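Local coordinates for protein 3-oxosteroid 1-dehydrogenase (Sterolibacterium denitrificans, PDB 7P18) that probably catalyses the FAD-dependent 1,2-dehydrogenation of 3-oxosteroids, passing the electrons to an acceptor, at residues 262-274 / 518-530. Sequence-based numbering, arbitrary orientation.
With FAD (flavin-adenine dinucleotide), chain C.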
loop_
_atom_site.group_PDB
_atom_site.type_symbol
_atom_site.label_atom_id
_atom_site.label_comp_id
_atom_site.label_asym_id
_atom_site.label_seq_id
_atom_site.Cartn_x
_atom_site.Cartn_y
_atom_site.Cartn_z
ATOM N N ALA A 262 15.525 7.603 -25.444
ATOM C CA ALA A 262 14.051 7.509 -25.533
ATOM C C ALA A 262 13.586 8.523 -26.574
ATOM O O ALA A 262 13.683 9.709 -26.291
ATOM C CB ALA A 262 13.410 7.786 -24.181
ATOM N N ARG A 263 13.141 8.055 -27.732
ATOM C CA ARG A 263 12.682 8.949 -28.830
ATOM C C ARG A 263 11.456 9.757 -28.382
ATOM O O ARG A 263 11.355 10.925 -28.775
ATOM C CB ARG A 263 12.287 8.148 -30.066
ATOM C CG ARG A 263 13.402 7.276 -30.620
ATOM C CD ARG A 263 13.095 6.865 -32.039
ATOM N NE ARG A 263 13.979 5.807 -32.512
ATOM C CZ ARG A 263 13.750 4.505 -32.399
ATOM N NH1 ARG A 263 12.679 4.044 -31.772
ATOM N NH2 ARG A 263 14.630 3.654 -32.891
ATOM N N ARG A 264 10.547 9.146 -27.610
ATOM C CA ARG A 264 9.189 9.698 -27.344
ATOM C C ARG A 264 9.029 10.067 -25.865
ATOM O O ARG A 264 8.435 11.123 -25.590
ATOM C CB ARG A 264 8.138 8.715 -27.849
ATOM C CG ARG A 264 8.278 8.407 -29.335
ATOM C CD ARG A 264 7.777 9.572 -30.156
ATOM N NE ARG A 264 6.325 9.587 -30.105
ATOM C CZ ARG A 264 5.533 8.772 -30.803
ATOM N NH1 ARG A 264 6.050 7.867 -31.626
ATOM N NH2 ARG A 264 4.214 8.864 -30.669
ATOM N N GLY A 265 9.534 9.257 -24.930
ATOM C CA GLY A 265 9.364 9.630 -23.517
ATOM C C GLY A 265 10.033 8.693 -22.541
ATOM O O GLY A 265 10.240 7.520 -22.857
ATOM N N VAL A 266 10.343 9.258 -21.384
ATOM C CA VAL A 266 10.846 8.542 -20.186
ATOM C C VAL A 266 9.744 8.620 -19.143
ATOM O O VAL A 266 9.355 9.752 -18.806
ATOM C CB VAL A 266 12.139 9.182 -19.661
ATOM C CG1 VAL A 266 12.543 8.635 -18.298
ATOM C CG2 VAL A 266 13.266 9.042 -20.687
ATOM N N VAL A 267 9.327 7.466 -18.638
ATOM C CA VAL A 267 8.311 7.388 -17.557
ATOM C C VAL A 267 9.031 7.011 -16.262
ATOM O O VAL A 267 9.567 5.881 -16.198
ATOM C CB VAL A 267 7.207 6.385 -17.892
ATOM C CG1 VAL A 267 6.155 6.333 -16.787
ATOM C CG2 VAL A 267 6.588 6.699 -19.242
ATOM N N LEU A 268 9.052 7.926 -15.294
ATOM C CA LEU A 268 9.629 7.660 -13.953
ATOM C C LEU A 268 8.555 6.987 -13.103
ATOM O O LEU A 268 7.620 7.691 -12.645
ATOM C CB LEU A 268 10.101 8.970 -13.330
ATOM C CG LEU A 268 11.177 9.701 -14.149
ATOM C CD1 LEU A 268 11.573 10.971 -13.441
ATOM C CD2 LEU A 268 12.389 8.809 -14.436
ATOM N N GLY A 269 8.693 5.692 -12.879
ATOM C CA GLY A 269 7.851 4.911 -11.949
ATOM C C GLY A 269 8.690 4.119 -10.950
ATOM O O GLY A 269 8.451 2.924 -10.790
ATOM N N ALA A 270 9.619 4.799 -10.293
ATOM C CA ALA A 270 10.665 4.176 -9.457
ATOM C C ALA A 270 10.283 4.198 -7.989
ATOM O O ALA A 270 11.175 3.933 -7.166
ATOM C CB ALA A 270 11.957 4.909 -9.674
ATOM N N GLY A 271 9.052 4.588 -7.652
ATOM C CA GLY A 271 8.633 4.688 -6.242
ATOM C C GLY A 271 9.165 5.902 -5.539
ATOM O O GLY A 271 9.655 6.833 -6.222
ATOM N N GLY A 272 9.082 5.908 -4.205
ATOM C CA GLY A 272 9.350 7.081 -3.388
ATOM C C GLY A 272 10.769 7.109 -2.827
ATOM O O GLY A 272 11.706 6.609 -3.483
ATOM N N PHE A 273 10.897 7.654 -1.629
ATOM C CA PHE A 273 12.227 7.842 -0.977
ATOM C C PHE A 273 12.181 7.322 0.465
ATOM O O PHE A 273 13.072 7.708 1.242
ATOM C CB PHE A 273 12.629 9.321 -1.077
ATOM C CG PHE A 273 11.772 10.325 -0.361
ATOM C CD1 PHE A 273 12.003 10.665 0.953
ATOM C CD2 PHE A 273 10.768 11.004 -1.029
ATOM C CE1 PHE A 273 11.261 11.634 1.583
ATOM C CE2 PHE A 273 10.021 11.969 -0.384
ATOM C CZ PHE A 273 10.251 12.276 0.919
ATOM N N GLU A 274 11.232 6.437 0.804
ATOM C CA GLU A 274 11.019 5.946 2.201
ATOM C C GLU A 274 12.294 5.259 2.735
ATOM O O GLU A 274 12.462 5.272 3.958
ATOM C CB GLU A 274 9.808 5.014 2.354
ATOM C CG GLU A 274 9.829 3.768 1.492
ATOM C CD GLU A 274 9.365 3.874 0.041
ATOM O OE1 GLU A 274 9.080 5.027 -0.400
ATOM O OE2 GLU A 274 9.318 2.825 -0.637
ATOM N N ILE A 518 8.138 19.508 -18.616
ATOM C CA ILE A 518 9.460 19.082 -19.121
ATOM C C ILE A 518 9.186 18.073 -20.221
ATOM O O ILE A 518 8.726 16.967 -19.946
ATOM C CB ILE A 518 10.366 18.550 -18.000
ATOM C CG1 ILE A 518 10.540 19.598 -16.906
ATOM C CG2 ILE A 518 11.699 18.109 -18.568
ATOM C CD1 ILE A 518 11.329 19.126 -15.686
ATOM N N GLU A 519 9.349 18.519 -21.465
ATOM C CA GLU A 519 9.107 17.694 -22.667
ATOM C C GLU A 519 9.881 16.390 -22.516
ATOM O O GLU A 519 11.060 16.486 -22.167
ATOM C CB GLU A 519 9.619 18.394 -23.932
ATOM C CG GLU A 519 8.919 19.698 -24.234
ATOM C CD GLU A 519 7.437 19.534 -24.541
ATOM O OE1 GLU A 519 7.089 18.523 -25.188
ATOM O OE2 GLU A 519 6.636 20.413 -24.131
ATOM N N GLY A 520 9.227 15.274 -22.804
ATOM C CA GLY A 520 9.768 13.904 -22.787
ATOM C C GLY A 520 9.713 13.199 -21.420
ATOM O O GLY A 520 10.125 12.022 -21.356
ATOM N N LEU A 521 9.300 13.871 -20.348
ATOM C CA LEU A 521 9.397 13.306 -18.965
ATOM C C LEU A 521 8.007 13.176 -18.332
ATOM O O LEU A 521 7.301 14.202 -18.189
ATOM C CB LEU A 521 10.250 14.200 -18.090
ATOM C CG LEU A 521 10.669 13.590 -16.751
ATOM C CD1 LEU A 521 11.514 12.355 -16.994
ATOM C CD2 LEU A 521 11.404 14.612 -15.894
ATOM N N TYR A 522 7.688 11.952 -17.942
ATOM C CA TYR A 522 6.445 11.568 -17.259
ATOM C C TYR A 522 6.825 10.973 -15.903
ATOM O O TYR A 522 7.961 10.497 -15.741
ATOM C CB TYR A 522 5.668 10.574 -18.107
ATOM C CG TYR A 522 5.256 11.131 -19.450
ATOM C CD1 TYR A 522 6.156 11.215 -20.501
ATOM C CD2 TYR A 522 3.971 11.625 -19.655
ATOM C CE1 TYR A 522 5.796 11.777 -21.729
ATOM C CE2 TYR A 522 3.591 12.154 -20.883
ATOM C CZ TYR A 522 4.497 12.219 -21.931
ATOM O OH TYR A 522 4.099 12.734 -23.144
ATOM N N CYS A 523 5.874 10.939 -14.979
ATOM C CA CYS A 523 6.131 10.427 -13.622
ATOM C C CYS A 523 4.818 9.948 -13.014
ATOM O O CYS A 523 3.806 10.677 -13.114
ATOM C CB CYS A 523 6.786 11.498 -12.783
ATOM S SG CYS A 523 7.231 10.946 -11.110
ATOM N N ILE A 524 4.842 8.750 -12.427
ATOM C CA ILE A 524 3.624 8.073 -11.925
ATOM C C ILE A 524 3.936 7.418 -10.570
ATOM O O ILE A 524 5.107 7.189 -10.252
ATOM C CB ILE A 524 3.125 7.058 -12.963
ATOM C CG1 ILE A 524 4.111 5.899 -13.115
ATOM C CG2 ILE A 524 2.832 7.720 -14.306
ATOM C CD1 ILE A 524 3.627 4.809 -13.989
ATOM N N GLY A 525 2.903 7.035 -9.840
ATOM C CA GLY A 525 3.056 6.317 -8.570
ATOM C C GLY A 525 3.728 7.162 -7.517
ATOM O O GLY A 525 3.582 8.405 -7.526
ATOM N N ASN A 526 4.389 6.529 -6.550
ATOM C CA ASN A 526 4.902 7.293 -5.376
ATOM C C ASN A 526 6.130 8.133 -5.762
ATOM O O ASN A 526 6.577 8.963 -4.935
ATOM C CB ASN A 526 5.230 6.383 -4.194
ATOM C CG ASN A 526 4.043 5.657 -3.615
ATOM O OD1 ASN A 526 2.886 5.924 -3.998
ATOM N ND2 ASN A 526 4.333 4.745 -2.678
ATOM N N ASN A 527 6.655 7.954 -6.966
ATOM C CA ASN A 527 7.664 8.855 -7.582
ATOM C C ASN A 527 7.067 10.252 -7.780
ATOM O O ASN A 527 7.832 11.220 -7.804
ATOM C CB ASN A 527 8.133 8.229 -8.891
ATOM C CG ASN A 527 9.496 8.635 -9.385
ATOM O OD1 ASN A 527 10.089 7.858 -10.118
ATOM N ND2 ASN A 527 9.967 9.819 -9.049
ATOM N N SER A 528 5.733 10.363 -7.880
ATOM C CA SER A 528 4.988 11.602 -8.173
ATOM C C SER A 528 4.277 12.079 -6.908
ATOM O O SER A 528 3.933 11.279 -6.042
ATOM C CB SER A 528 4.013 11.392 -9.351
ATOM O OG SER A 528 2.866 10.654 -8.944
ATOM N N ALA A 529 4.026 13.366 -6.821
ATOM C CA ALA A 529 3.112 13.943 -5.814
ATOM C C ALA A 529 1.707 13.368 -6.014
ATOM O O ALA A 529 1.185 13.395 -7.153
ATOM C CB ALA A 529 3.111 15.437 -5.915
ATOM N N SER A 530 1.115 12.860 -4.927
ATOM C CA SER A 530 -0.154 12.110 -4.881
ATOM C C SER A 530 -1.314 12.948 -5.425
ATOM O O SER A 530 -1.578 14.077 -4.910
ATOM C CB SER A 530 -0.473 11.685 -3.477
ATOM O OG SER A 530 -1.716 11.011 -3.436
HETATM P PA FAD C . 6.977 0.286 -6.311
HETATM O O1A FAD C . 5.837 -0.662 -6.418
HETATM O O2A FAD C . 7.762 0.118 -5.038
HETATM O O5B FAD C . 7.899 0.058 -7.579
HETATM C C5B FAD C . 9.083 0.883 -7.738
HETATM C C4B FAD C . 10.154 0.043 -8.366
HETATM O O4B FAD C . 11.212 0.916 -8.847
HETATM C C3B FAD C . 10.831 -0.985 -7.435
HETATM O O3B FAD C . 10.856 -2.278 -8.029
HETATM C C2B FAD C . 12.232 -0.404 -7.224
HETATM O O2B FAD C . 13.194 -1.390 -6.873
HETATM C C1B FAD C . 12.457 0.349 -8.535
HETATM N N9A FAD C . 13.479 1.395 -8.475
HETATM C C8A FAD C . 13.814 2.212 -7.433
HETATM N N7A FAD C . 14.866 2.980 -7.703
HETATM C C5A FAD C . 15.197 2.668 -9.016
HETATM C C6A FAD C . 16.204 3.140 -9.886
HETATM N N6A FAD C . 17.151 4.019 -9.537
HETATM N N1A FAD C . 16.246 2.610 -11.127
HETATM C C2A FAD C . 15.330 1.698 -11.463
HETATM N N3A FAD C . 14.386 1.123 -10.711
HETATM C C4A FAD C . 14.358 1.687 -9.490
HETATM N N1 FAD C . -1.583 0.467 -2.002
HETATM C C2 FAD C . -2.776 0.324 -2.623
HETATM O O2 FAD C . -3.251 1.244 -3.314
HETATM N N3 FAD C . -3.474 -0.814 -2.547
HETATM C C4 FAD C . -3.180 -1.799 -1.627
HETATM O O4 FAD C . -3.796 -2.858 -1.688
HETATM C C4X FAD C . -1.953 -1.688 -0.920
HETATM N N5 FAD C . -1.612 -2.630 -0.057
HETATM C C5X FAD C . -0.382 -2.524 0.549
HETATM C C6 FAD C . 0.051 -3.565 1.404
HETATM C C7 FAD C . 1.334 -3.583 1.935
HETATM C C7M FAD C . 1.787 -4.723 2.823
HETATM C C8 FAD C . 2.237 -2.570 1.567
HETATM C C8M FAD C . 3.655 -2.577 2.109
HETATM C C9 FAD C . 1.801 -1.506 0.803
HETATM C C9A FAD C . 0.514 -1.479 0.232
HETATM N N10 FAD C . 0.050 -0.421 -0.566
HETATM C C10 FAD C . -1.186 -0.502 -1.195
HETATM C "C1'" FAD C . 0.952 0.662 -0.973
HETATM C "C2'" FAD C . 1.548 0.345 -2.363
HETATM O "O2'" FAD C . 2.170 -0.938 -2.414
HETATM C "C3'" FAD C . 2.550 1.411 -2.840
HETATM O "O3'" FAD C . 2.123 2.731 -2.495
HETATM C "C4'" FAD C . 2.805 1.279 -4.327
HETATM O "O4'" FAD C . 3.196 -0.062 -4.586
HETATM C "C5'" FAD C . 3.848 2.237 -4.863
HETATM O "O5'" FAD C . 4.029 1.895 -6.250
HETATM P P FAD C . 5.233 2.523 -7.077
HETATM O O1P FAD C . 5.074 1.905 -8.399
HETATM O O2P FAD C . 5.356 3.969 -6.896
HETATM O O3P FAD C . 6.548 1.844 -6.379
HETATM O O HOH W 1 6.558 5.319 -8.882
HETATM O O HOH W 2 7.286 4.472 -2.346
#
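Gly-520 opens the pairing of two parallel strands, 521-523 and 265-268: its O takes the N-H of Val-266 at 2.8 Å, as the third residue of a type II turn from Ile-518 to Leu-521. Leu-521 lies on the sheet face of Val-266 and Leu-268; with CG anti to the backbone N (chi1 -168°), its branch CD1 reaches across to lie 3.8 Å from CD1 of Leu-268 and also meets CG1 of Val-266. On the other face, CB of Tyr-522 packs against CG2 of Val-267, and its ring presents an edge to Val-266 O; its hydroxyl bonds His-556 of helix 543-559, which covers this face. The backbone of Tyr-522 bonds both ways, N to Val-266 O and O to Leu-268 N. SG of Cys-523 lies beside CB of Leu-268, and Ile-524 N closes the pairing on Leu-268 O (3.0 Å), its CD1 touching CG1 of Val-267. Ile-524 O takes a bond from a water that also accepts from Gly-271 N and donates to FAD O2P. Asn-526 grips the cofactor twice, N to O2P (2.8 Å) and ND2 to O3' (3.0 Å), while a second water ties ND2 to Gly-272 N and Glu-274 OE1. Asn-527, its CG swung anti to the backbone N (chi1 -156°), carries OD1 to Ala-270 N, a fairly straight bond (3.1 Å, 162°) tilted slightly from the amide plane; OD1 also bonds OG1 of Thr-303. A leucine here would probably leave both partners without this acceptor and the loop after strand 265-268 less firmly tied. Such parallel strands running into cofactor-binding loops at their C-terminal ends characterise the Rossmann-type FAD-binding domain, here at the sheet's 521-523 edge.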